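Long-range contacts in dipicolinate synthase subunit B (PDB 3LQK), which probably serves as the flavoprotein-family subunit of the synthase that makes dipicolinate, a compound accumulated by bacterial spores: residues G13-S17 with P94-S99; P40-H44 with D109-L113; K124-I130 with N151-F157; L169-M173 with L193-F197. All blocks are in the same frame, centred on the assembly; numbering follows the deposited sequence.

Interaction 1 of 4, residues G13-S17 with P94-S99; sequences GLTGS and PMTGNS. With PO4 (phosphate ion), chain B.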
loop_
_atom_site.group_PDB
_atom_site.type_symbol
_atom_site.label_atom_id
_atom_site.label_comp_id
_atom_site.label_asym_id
_atom_site.label_seq_id
_atom_site.Cartn_x
_atom_site.Cartn_y
_atom_site.Cartn_z
ATOM N N GLY A 13 -25.453 -8.987 -5.805
ATOM C CA GLY A 13 -25.088 -9.267 -4.430
ATOM C C GLY A 13 -25.359 -8.155 -3.456
ATOM O O GLY A 13 -25.129 -6.970 -3.720
ATOM N N LEU A 14 -25.850 -8.569 -2.304
ATOM C CA LEU A 14 -26.259 -7.701 -1.211
ATOM C C LEU A 14 -25.355 -7.956 -0.048
ATOM O O LEU A 14 -25.130 -9.126 0.380
ATOM C CB LEU A 14 -27.690 -8.035 -0.851
ATOM C CG LEU A 14 -28.648 -8.045 -2.064
ATOM C CD1 LEU A 14 -29.930 -8.868 -1.801
ATOM C CD2 LEU A 14 -29.030 -6.622 -2.374
ATOM N N THR A 15 -24.804 -6.887 0.489
ATOM C CA THR A 15 -24.028 -7.054 1.718
ATOM C C THR A 15 -24.615 -6.241 2.891
ATOM O O THR A 15 -25.299 -5.262 2.673
ATOM C CB THR A 15 -22.530 -6.654 1.500
ATOM O OG1 THR A 15 -22.419 -5.234 1.307
ATOM C CG2 THR A 15 -21.901 -7.399 0.314
ATOM N N GLY A 16 -24.240 -6.586 4.117
ATOM C CA GLY A 16 -24.562 -5.747 5.284
ATOM C C GLY A 16 -25.903 -6.149 5.882
ATOM O O GLY A 16 -26.396 -7.215 5.558
ATOM N N SER A 17 -26.515 -5.288 6.710
ATOM C CA SER A 17 -27.831 -5.607 7.355
ATOM C C SER A 17 -29.017 -5.767 6.358
ATOM O O SER A 17 -29.207 -4.937 5.433
ATOM C CB SER A 17 -28.199 -4.551 8.404
ATOM O OG SER A 17 -29.528 -4.761 8.888
ATOM N N PRO A 94 -26.020 -2.888 -1.529
ATOM C CA PRO A 94 -25.004 -1.984 -1.006
ATOM C C PRO A 94 -23.732 -2.739 -0.760
ATOM O O PRO A 94 -23.779 -3.997 -0.494
ATOM C CB PRO A 94 -25.623 -1.467 0.331
ATOM C CG PRO A 94 -26.558 -2.495 0.730
ATOM C CD PRO A 94 -27.077 -3.153 -0.520
HETATM N N MSE A 95 -22.598 -2.035 -0.919
HETATM C CA MSE A 95 -21.301 -2.620 -0.496
HETATM C C MSE A 95 -20.823 -1.925 0.758
HETATM O O MSE A 95 -20.436 -0.738 0.723
HETATM C CB MSE A 95 -20.242 -2.567 -1.599
HETATM C CG MSE A 95 -18.928 -3.329 -1.244
HETATM SE SE MSE A 95 -17.659 -3.276 -2.721
HETATM C CE MSE A 95 -17.278 -1.498 -2.713
ATOM N N THR A 96 -20.828 -2.679 1.861
ATOM C CA THR A 96 -20.487 -2.141 3.160
ATOM C C THR A 96 -18.967 -1.882 3.272
ATOM O O THR A 96 -18.196 -2.291 2.442
ATOM C CB THR A 96 -20.835 -3.116 4.305
ATOM O OG1 THR A 96 -20.080 -4.354 4.123
ATOM C CG2 THR A 96 -22.307 -3.368 4.388
ATOM N N GLY A 97 -18.558 -1.214 4.339
ATOM C CA GLY A 97 -17.169 -0.950 4.573
ATOM C C GLY A 97 -16.374 -2.222 4.733
ATOM O O GLY A 97 -15.294 -2.347 4.189
ATOM N N ASN A 98 -16.936 -3.187 5.469
ATOM C CA ASN A 98 -16.276 -4.469 5.660
ATOM C C ASN A 98 -16.099 -5.191 4.335
ATOM O O ASN A 98 -15.015 -5.629 4.017
ATOM C CB ASN A 98 -17.129 -5.350 6.576
ATOM C CG ASN A 98 -16.423 -6.617 6.933
ATOM O OD1 ASN A 98 -15.280 -6.601 7.464
ATOM N ND2 ASN A 98 -17.034 -7.724 6.579
ATOM N N SER A 99 -17.160 -5.290 3.527
ATOM C CA SER A 99 -17.060 -5.903 2.204
ATOM C C SER A 99 -16.101 -5.170 1.272
ATOM O O SER A 99 -15.396 -5.787 0.490
ATOM C CB SER A 99 -18.446 -6.062 1.572
ATOM O OG SER A 99 -19.139 -7.183 2.188
HETATM P P PO4 B . -20.638 -7.491 5.753
HETATM O O1 PO4 B . -21.057 -6.268 6.560
HETATM O O2 PO4 B . -20.331 -8.677 6.653
HETATM O O3 PO4 B . -21.735 -7.960 4.807
HETATM O O4 PO4 B . -19.395 -7.174 4.964
#
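A phosphate site formed where the loop after a beta strand meets the N-terminus of a helix is a classic feature of Rossmann-like alpha/beta folds, and here the loop after strand 9-13 meets the start of helix 97-104. In a protein of the flavoprotein family the bound phosphate, probably from the crystallisation liquor, may mark where a cofactor phosphate would sit. Thr15 ties the segments together: its N and OG1 both donate to Pro94 O (3.2 and 2.6 Å), while its OG1 accepts from Thr96 N at 3.1 Å. Thr96 in turn is the N-cap, its OG1 accepting from Ser99 N at 3.1 Å. Gly16 has to lack a side chain, since a CB would collide with Thr96 CG2 and its backbone angles would jam it against the preceding carbonyl. The ion is held from both sides of the contact, with Gly16 N 2.9 Å from phosphate O3, and Asn98 ND2 (2.9 Å) and Ser99 OG (2.8 Å) sharing phosphate O4.

Interaction 2 of 4, residues P40-H44 with D109-L113; sequences PFVTH and DSPVL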
loop_
_atom_site.group_PDB
_atom_site.type_symbol
_atom_site.label_atom_id
_atom_site.label_comp_id
_atom_site.label_asym_id
_atom_site.label_seq_id
_atom_site.Cartn_x
_atom_site.Cartn_y
_atom_site.Cartn_z
ATOM N N PRO A 40 -29.550 -13.353 -7.573
ATOM C CA PRO A 40 -29.162 -12.761 -6.291
ATOM C C PRO A 40 -28.067 -13.567 -5.578
ATOM O O PRO A 40 -28.080 -14.828 -5.593
ATOM C CB PRO A 40 -30.466 -12.758 -5.474
ATOM C CG PRO A 40 -31.531 -13.283 -6.430
ATOM C CD PRO A 40 -30.819 -14.086 -7.445
ATOM N N PHE A 41 -27.124 -12.840 -5.007
ATOM C CA PHE A 41 -26.066 -13.393 -4.159
ATOM C C PHE A 41 -26.139 -12.761 -2.763
ATOM O O PHE A 41 -26.334 -11.551 -2.645
ATOM C CB PHE A 41 -24.694 -13.057 -4.721
ATOM C CG PHE A 41 -24.310 -13.809 -5.961
ATOM C CD1 PHE A 41 -23.262 -14.686 -5.943
ATOM C CD2 PHE A 41 -24.918 -13.532 -7.166
ATOM C CE1 PHE A 41 -22.862 -15.349 -7.097
ATOM C CE2 PHE A 41 -24.568 -14.228 -8.316
ATOM C CZ PHE A 41 -23.535 -15.140 -8.275
ATOM N N VAL A 42 -25.987 -13.550 -1.710
ATOM C CA VAL A 42 -26.081 -13.046 -0.338
ATOM C C VAL A 42 -24.950 -13.613 0.508
ATOM O O VAL A 42 -24.223 -14.482 0.062
ATOM C CB VAL A 42 -27.440 -13.343 0.320
ATOM C CG1 VAL A 42 -28.597 -12.527 -0.344
ATOM C CG2 VAL A 42 -27.719 -14.844 0.380
ATOM N N THR A 43 -24.749 -13.078 1.707
ATOM C CA THR A 43 -23.456 -13.272 2.370
ATOM C C THR A 43 -23.531 -14.464 3.295
ATOM O O THR A 43 -22.501 -14.994 3.709
ATOM C CB THR A 43 -22.981 -12.052 3.167
ATOM O OG1 THR A 43 -24.029 -11.658 4.060
ATOM C CG2 THR A 43 -22.592 -10.865 2.228
ATOM N N HIS A 44 -24.742 -14.898 3.607
ATOM C CA HIS A 44 -24.888 -16.090 4.437
ATOM C C HIS A 44 -26.031 -16.918 3.943
ATOM O O HIS A 44 -26.885 -16.411 3.199
ATOM C CB HIS A 44 -25.191 -15.682 5.869
ATOM C CG HIS A 44 -24.064 -14.970 6.522
ATOM N ND1 HIS A 44 -22.948 -15.633 6.994
ATOM C CD2 HIS A 44 -23.863 -13.647 6.776
ATOM C CE1 HIS A 44 -22.101 -14.746 7.499
ATOM N NE2 HIS A 44 -22.631 -13.536 7.381
ATOM N N ASP A 109 -14.271 -14.393 0.859
ATOM C CA ASP A 109 -14.778 -15.360 1.829
ATOM C C ASP A 109 -16.260 -15.194 2.039
ATOM O O ASP A 109 -16.730 -15.362 3.142
ATOM C CB ASP A 109 -14.052 -15.206 3.174
ATOM C CG ASP A 109 -14.314 -13.848 3.849
ATOM O OD1 ASP A 109 -15.100 -13.019 3.308
ATOM O OD2 ASP A 109 -13.717 -13.614 4.935
ATOM N N SER A 110 -16.984 -14.731 1.022
ATOM C CA SER A 110 -18.410 -14.757 1.090
ATOM C C SER A 110 -18.903 -15.088 -0.293
ATOM O O SER A 110 -18.166 -14.893 -1.280
ATOM C CB SER A 110 -18.996 -13.399 1.556
ATOM O OG SER A 110 -19.112 -12.493 0.421
ATOM N N PRO A 111 -20.148 -15.577 -0.374
ATOM C CA PRO A 111 -20.688 -15.892 -1.657
ATOM C C PRO A 111 -20.704 -14.663 -2.621
ATOM O O PRO A 111 -20.416 -14.808 -3.814
ATOM C CB PRO A 111 -22.080 -16.473 -1.332
ATOM C CG PRO A 111 -22.022 -16.894 0.107
ATOM C CD PRO A 111 -21.099 -15.890 0.728
ATOM N N VAL A 112 -20.967 -13.475 -2.106
ATOM C CA VAL A 112 -20.964 -12.262 -2.905
ATOM C C VAL A 112 -19.582 -11.979 -3.498
ATOM O O VAL A 112 -19.414 -11.700 -4.680
ATOM C CB VAL A 112 -21.481 -11.033 -2.059
ATOM C CG1 VAL A 112 -21.377 -9.729 -2.864
ATOM C CG2 VAL A 112 -22.978 -11.192 -1.635
ATOM N N LEU A 113 -18.561 -12.061 -2.665
ATOM C CA LEU A 113 -17.206 -11.756 -3.116
ATOM C C LEU A 113 -16.743 -12.843 -4.043
ATOM O O LEU A 113 -15.927 -12.593 -4.934
ATOM C CB LEU A 113 -16.264 -11.613 -1.925
ATOM C CG LEU A 113 -16.586 -10.410 -1.025
ATOM C CD1 LEU A 113 -15.687 -10.446 0.161
ATOM C CD2 LEU A 113 -16.481 -9.055 -1.779
#
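Val112, Pro111 and Thr43 lose the most surface where the end of a beta strand rests on the first turn of a helix, a join made by close van der Waals fit. Val112 presents CG2 to three successive residues: it lies 3.5 Å from Phe41 O, 3.8 Å from Val42 C and 3.9 Å from Thr43 CG2. Pro111, the first residue of the helix, lays its ring along the backbone of Val42 and Thr43, with its CB 3.2 Å from Val42 O and its CD 3.4 Å from Thr43 O. Thr43 completes the fit, its CG2 lying 4.2 Å from Ser110 OG. That hydroxyl is already engaged as the N-cap acceptor for Leu113 N, at 3.2 Å. The Phe41 ring meets the helix through its edge, CD1 standing 3.6 Å from Pro111 O. Beyond the contact, Phe41 packs edge-to-face on Phe81, and Val42 touches Trp59 of helix 58-66. Val112 reaches Met90 and Ile92 of strand 89-95, and Phe41 also reaches Met90, so helix 111-121 starts against parallel strands of the central sheet.

Interaction 3 of 4, residues K124-I130 with N151-F157; sequences KPVVVGI and NIYFIPF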
loop_
_atom_site.group_PDB
_atom_site.type_symbol
_atom_site.label_atom_id
_atom_site.label_comp_id
_atom_site.label_asym_id
_atom_site.label_seq_id
_atom_site.Cartn_x
_atom_site.Cartn_y
_atom_site.Cartn_z
ATOM N N LYS A 124 -14.893 -9.839 -16.961
ATOM C CA LYS A 124 -16.176 -9.203 -17.035
ATOM C C LYS A 124 -16.358 -8.182 -15.862
ATOM O O LYS A 124 -15.689 -8.274 -14.837
ATOM C CB LYS A 124 -17.273 -10.258 -16.999
ATOM C CG LYS A 124 -17.275 -11.267 -18.166
ATOM C CD LYS A 124 -17.575 -10.616 -19.424
ATOM C CE LYS A 124 -17.904 -11.652 -20.541
ATOM N NZ LYS A 124 -16.625 -12.055 -21.211
ATOM N N PRO A 125 -17.260 -7.208 -16.045
ATOM C CA PRO A 125 -17.343 -6.087 -15.117
ATOM C C PRO A 125 -18.013 -6.340 -13.810
ATOM O O PRO A 125 -19.032 -7.073 -13.723
ATOM C CB PRO A 125 -18.177 -5.057 -15.890
ATOM C CG PRO A 125 -19.018 -5.847 -16.820
ATOM C CD PRO A 125 -18.029 -6.950 -17.281
ATOM N N VAL A 126 -17.479 -5.717 -12.769
ATOM C CA VAL A 126 -18.146 -5.685 -11.476
ATOM C C VAL A 126 -18.477 -4.246 -11.187
ATOM O O VAL A 126 -17.589 -3.377 -11.321
ATOM C CB VAL A 126 -17.192 -6.212 -10.321
ATOM C CG1 VAL A 126 -17.845 -6.070 -8.896
ATOM C CG2 VAL A 126 -16.850 -7.666 -10.605
ATOM N N VAL A 127 -19.707 -3.996 -10.745
ATOM C CA VAL A 127 -20.222 -2.660 -10.456
ATOM C C VAL A 127 -20.577 -2.631 -9.000
ATOM O O VAL A 127 -21.334 -3.471 -8.543
ATOM C CB VAL A 127 -21.471 -2.392 -11.274
ATOM C CG1 VAL A 127 -22.235 -1.115 -10.792
ATOM C CG2 VAL A 127 -21.122 -2.348 -12.782
ATOM N N VAL A 128 -20.043 -1.665 -8.258
ATOM C CA VAL A 128 -20.231 -1.580 -6.820
ATOM C C VAL A 128 -20.945 -0.285 -6.420
ATOM O O VAL A 128 -20.708 0.771 -6.995
ATOM C CB VAL A 128 -18.855 -1.707 -6.035
ATOM C CG1 VAL A 128 -18.160 -3.058 -6.355
ATOM C CG2 VAL A 128 -17.944 -0.644 -6.336
ATOM N N GLY A 129 -21.852 -0.406 -5.453
ATOM C CA GLY A 129 -22.502 0.730 -4.776
ATOM C C GLY A 129 -22.071 0.872 -3.333
ATOM O O GLY A 129 -22.597 0.178 -2.437
ATOM N N ILE A 130 -21.100 1.727 -3.065
ATOM C CA ILE A 130 -20.579 1.853 -1.724
ATOM C C ILE A 130 -21.584 2.415 -0.774
ATOM O O ILE A 130 -22.451 3.146 -1.146
ATOM C CB ILE A 130 -19.333 2.759 -1.537
ATOM C CG1 ILE A 130 -19.117 3.658 -2.688
ATOM C CG2 ILE A 130 -18.123 1.973 -1.091
ATOM C CD1 ILE A 130 -19.898 4.791 -2.564
ATOM N N ASN A 151 -11.764 -3.495 -14.781
ATOM C CA ASN A 151 -13.040 -4.171 -14.778
ATOM C C ASN A 151 -13.914 -3.887 -13.580
ATOM O O ASN A 151 -14.928 -4.552 -13.387
ATOM C CB ASN A 151 -12.879 -5.679 -15.008
ATOM C CG ASN A 151 -12.249 -5.981 -16.334
ATOM O OD1 ASN A 151 -12.645 -5.408 -17.328
ATOM N ND2 ASN A 151 -11.213 -6.830 -16.347
ATOM N N ILE A 152 -13.581 -2.888 -12.788
ATOM C CA ILE A 152 -14.361 -2.567 -11.616
ATOM C C ILE A 152 -14.892 -1.144 -11.810
ATOM O O ILE A 152 -14.143 -0.241 -12.128
ATOM C CB ILE A 152 -13.544 -2.666 -10.312
ATOM C CG1 ILE A 152 -13.077 -4.101 -10.151
ATOM C CG2 ILE A 152 -14.439 -2.226 -9.051
ATOM C CD1 ILE A 152 -12.276 -4.479 -8.873
ATOM N N TYR A 153 -16.185 -0.944 -11.568
ATOM C CA TYR A 153 -16.845 0.337 -11.790
ATOM C C TYR A 153 -17.762 0.684 -10.636
ATOM O O TYR A 153 -18.261 -0.235 -9.957
ATOM C CB TYR A 153 -17.654 0.339 -13.110
ATOM C CG TYR A 153 -16.833 -0.121 -14.305
ATOM C CD1 TYR A 153 -16.082 0.767 -15.062
ATOM C CD2 TYR A 153 -16.779 -1.467 -14.639
ATOM C CE1 TYR A 153 -15.283 0.299 -16.145
ATOM C CE2 TYR A 153 -15.982 -1.924 -15.668
ATOM C CZ TYR A 153 -15.294 -1.052 -16.438
ATOM O OH TYR A 153 -14.572 -1.585 -17.446
ATOM N N PHE A 154 -17.927 1.988 -10.404
ATOM C CA PHE A 154 -18.685 2.508 -9.262
ATOM C C PHE A 154 -19.984 3.220 -9.662
ATOM O O PHE A 154 -19.995 4.036 -10.605
ATOM C CB PHE A 154 -17.798 3.467 -8.443
ATOM C CG PHE A 154 -16.847 2.778 -7.494
ATOM C CD1 PHE A 154 -15.766 2.056 -7.966
ATOM C CD2 PHE A 154 -17.056 2.823 -6.113
ATOM C CE1 PHE A 154 -14.911 1.416 -7.114
ATOM C CE2 PHE A 154 -16.206 2.139 -5.236
ATOM C CZ PHE A 154 -15.124 1.468 -5.732
ATOM N N ILE A 155 -21.095 2.849 -9.010
ATOM C CA ILE A 155 -22.319 3.579 -9.113
ATOM C C ILE A 155 -21.969 4.962 -8.520
ATOM O O ILE A 155 -21.306 5.055 -7.492
ATOM C CB ILE A 155 -23.440 2.968 -8.292
ATOM C CG1 ILE A 155 -23.752 1.513 -8.714
ATOM C CG2 ILE A 155 -24.719 3.858 -8.332
ATOM C CD1 ILE A 155 -24.731 0.795 -7.730
ATOM N N PRO A 156 -22.367 6.030 -9.195
ATOM C CA PRO A 156 -21.979 7.342 -8.749
ATOM C C PRO A 156 -22.327 7.542 -7.300
ATOM O O PRO A 156 -23.386 7.057 -6.824
ATOM C CB PRO A 156 -22.835 8.270 -9.650
ATOM C CG PRO A 156 -22.861 7.569 -10.900
ATOM C CD PRO A 156 -22.946 6.077 -10.549
ATOM N N PHE A 157 -21.469 8.247 -6.591
ATOM C CA PHE A 157 -21.594 8.360 -5.135
ATOM C C PHE A 157 -21.195 9.790 -4.605
ATOM O O PHE A 157 -20.638 10.641 -5.331
ATOM C CB PHE A 157 -20.754 7.267 -4.474
ATOM C CG PHE A 157 -19.246 7.369 -4.795
ATOM C CD1 PHE A 157 -18.414 8.214 -4.076
ATOM C CD2 PHE A 157 -18.691 6.623 -5.804
ATOM C CE1 PHE A 157 -17.058 8.314 -4.379
ATOM C CE2 PHE A 157 -17.325 6.705 -6.064
ATOM C CZ PHE A 157 -16.530 7.560 -5.369
HETATM O O HOH W 1 -20.495 3.225 -5.575
#
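Four backbone hydrogen bonds bind these neighbouring parallel strands: Val126 N to Asn151 O (2.9 Å), Tyr153 N to Val126 O (2.8 Å), Val128 N to Tyr153 O (2.8 Å) and Ile155 N to Val128 O (2.9 Å). Past Ile155 the strands diverge, and a water takes over, donating to Val128 O and Ile155 O (2.8 Å each) and accepting from Ile130 N (3.0 Å). Helix 140-147 links the strands in a beta-alpha-beta crossover, and its Leu146 touches Ile152 and Phe154. On that face Val128 CG2 makes a CH-pi contact 3.4 Å above the Phe154 ring centroid. On the other, Val127 CG1 lies 3.7 Å from Ile155 CG1, and helix 176-184 covers Val127 and Tyr153. Pro125 CB approaches Tyr153 CE2 to 3.8 Å; at this subunit boundary the Tyr153 ring also forms a cation-pi pair with Lys150 of a neighbouring subunit. Between the two segments, hydrogen bonding is confined to backbone and one bridging water, while apolar side chains on both faces meet helices, as expected in the buried part of an alpha/beta fold.

Interaction 4 of 4, residues L169-M173 with L193-F197; sequences LVARM and LIEKF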
loop_
_atom_site.group_PDB
_atom_site.type_symbol
_atom_site.label_atom_id
_atom_site.label_comp_id
_atom_site.label_asym_id
_atom_site.label_seq_id
_atom_site.Cartn_x
_atom_site.Cartn_y
_atom_site.Cartn_z
ATOM N N LEU A 169 -19.540 7.939 2.503
ATOM C CA LEU A 169 -19.955 7.983 1.104
ATOM C C LEU A 169 -21.013 6.926 0.859
ATOM O O LEU A 169 -20.850 5.824 1.366
ATOM C CB LEU A 169 -18.764 7.743 0.175
ATOM C CG LEU A 169 -17.645 8.787 0.167
ATOM C CD1 LEU A 169 -16.492 8.361 -0.806
ATOM C CD2 LEU A 169 -18.250 10.160 -0.202
ATOM N N VAL A 170 -22.063 7.277 0.086
ATOM C CA VAL A 170 -23.143 6.381 -0.319
ATOM C C VAL A 170 -23.485 6.630 -1.804
ATOM O O VAL A 170 -23.512 7.795 -2.263
ATOM C CB VAL A 170 -24.405 6.602 0.540
ATOM C CG1 VAL A 170 -25.611 5.628 0.148
ATOM C CG2 VAL A 170 -24.048 6.447 2.075
ATOM N N ALA A 171 -23.688 5.547 -2.535
ATOM C CA ALA A 171 -24.057 5.588 -3.953
ATOM C C ALA A 171 -25.498 6.074 -4.134
ATOM O O ALA A 171 -26.339 5.882 -3.274
ATOM C CB ALA A 171 -23.887 4.166 -4.626
ATOM N N ARG A 172 -25.751 6.692 -5.277
ATOM C CA ARG A 172 -27.062 6.954 -5.768
ATOM C C ARG A 172 -27.524 5.718 -6.473
ATOM O O ARG A 172 -27.185 5.499 -7.651
ATOM C CB ARG A 172 -27.041 8.110 -6.778
ATOM C CG ARG A 172 -28.430 8.574 -7.219
ATOM C CD ARG A 172 -28.310 9.718 -8.223
ATOM N NE ARG A 172 -27.948 11.009 -7.603
ATOM C CZ ARG A 172 -27.583 12.107 -8.292
ATOM N NH1 ARG A 172 -27.327 13.253 -7.650
ATOM N NH2 ARG A 172 -27.479 12.071 -9.627
HETATM N N MSE A 173 -28.355 4.955 -5.779
HETATM C CA MSE A 173 -28.750 3.642 -6.275
HETATM C C MSE A 173 -29.583 3.727 -7.542
HETATM O O MSE A 173 -29.557 2.789 -8.349
HETATM C CB MSE A 173 -29.532 2.879 -5.214
HETATM C CG MSE A 173 -28.683 2.481 -3.951
HETATM SE SE MSE A 173 -26.966 1.620 -4.488
HETATM C CE MSE A 173 -26.251 1.506 -2.695
ATOM N N LEU A 193 -18.841 11.356 -9.281
ATOM C CA LEU A 193 -19.017 12.056 -8.013
ATOM C C LEU A 193 -20.293 12.863 -8.138
ATOM O O LEU A 193 -20.410 13.716 -9.042
ATOM C CB LEU A 193 -17.866 13.003 -7.756
ATOM C CG LEU A 193 -16.686 12.493 -6.941
ATOM C CD1 LEU A 193 -16.292 11.117 -7.303
ATOM C CD2 LEU A 193 -15.474 13.435 -6.916
ATOM N N ILE A 194 -21.257 12.576 -7.283
ATOM C CA ILE A 194 -22.498 13.340 -7.271
ATOM C C ILE A 194 -22.806 13.961 -5.880
ATOM O O ILE A 194 -22.085 13.705 -4.894
ATOM C CB ILE A 194 -23.661 12.472 -7.816
ATOM C CG1 ILE A 194 -23.787 11.105 -7.082
ATOM C CG2 ILE A 194 -23.485 12.254 -9.353
ATOM C CD1 ILE A 194 -24.175 11.175 -5.671
ATOM N N GLU A 195 -23.855 14.785 -5.810
ATOM C CA GLU A 195 -24.318 15.379 -4.541
ATOM C C GLU A 195 -25.493 14.559 -4.066
ATOM O O GLU A 195 -26.512 14.457 -4.758
ATOM C CB GLU A 195 -24.774 16.838 -4.696
ATOM C CG GLU A 195 -23.681 17.816 -5.154
ATOM C CD GLU A 195 -22.704 18.309 -4.044
ATOM O OE1 GLU A 195 -21.930 17.465 -3.525
ATOM O OE2 GLU A 195 -22.663 19.557 -3.765
ATOM N N LYS A 196 -25.314 13.876 -2.956
ATOM C CA LYS A 196 -26.340 13.000 -2.439
ATOM C C LYS A 196 -27.513 13.759 -1.826
ATOM O O LYS A 196 -27.332 14.664 -1.034
ATOM C CB LYS A 196 -25.733 12.005 -1.476
ATOM C CG LYS A 196 -25.142 10.797 -2.153
ATOM C CD LYS A 196 -26.207 9.865 -2.679
ATOM C CE LYS A 196 -26.958 9.289 -1.548
ATOM N NZ LYS A 196 -27.834 8.183 -1.837
ATOM N N PHE A 197 -28.724 13.406 -2.239
ATOM C CA PHE A 197 -29.932 14.133 -1.850
ATOM C C PHE A 197 -29.733 15.639 -1.814
ATOM O O PHE A 197 -30.478 16.374 -2.438
ATOM C CB PHE A 197 -30.451 13.664 -0.495
HETATM O O HOH W 2 -28.753 11.499 -5.024
#
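Arg172 spreads its guanidinium over Ile194, with NH1 3.8 Å from Ile194 CB beneath one face of the planar group. The same NH1 donates to Glu195 O at 3.2 Å, and that oxygen sits at the edge of the guanidinium, near its plane, as a hydrogen-bond acceptor should. One group therefore offers a flat surface to an aliphatic side chain and a donor to a backbone carbonyl. On its NE side Arg172 gives a further bond to a water (2.7 Å), which also accepts, weakly, from Phe197 N at 3.4 Å. The contact lies at the margin of the mixed sheet: strand 169-171 runs antiparallel to strands 126-132 and 152-159, and the C-terminal tail, having passed helix 176-184, comes back alongside it. Lys196 supplies the second polar link from the tail. Its first three side-chain torsions are all m, which curls the side chain so that NZ donates to Ala171 O at 3.1 Å; on the way CG passes 3.4 Å from Val170 O. The aliphatic part also comes close to the backbone just after the strand, with CD 4.1 Å from Arg172 N. Just before the tail residues that make these bonds, Leu193 N is hydrogen-bonded to Gln159 OE1 of a neighbouring subunit, and the Leu193 side chain packs on Leu169 of that subunit.

Overall arrangement
The four contacts follow one sheet from strand to strand. Interactions 1 and 2 alternate along the chain, have centres about 9 Å apart and join through Leu14 N and Phe41 O (3.0 Å). The Thr43 side chain of interaction 2 comes within about 4 Å of the phosphate held by interaction 1, so both border the site the ion occupies, which may be a pocket. Interaction 1 meets interaction 3 where Met95 N lies 2.7 Å from Gly129 O, a probable hydrogen bond. Interaction 4 joins interaction 3 through two probable hydrogen bonds, Arg172 N with Pro156 O and Ile194 N with Phe157 O, 2.8 Å each. Interactions 2 and 4, with centres about 24 Å apart, lie on opposite sides of the chain's centre.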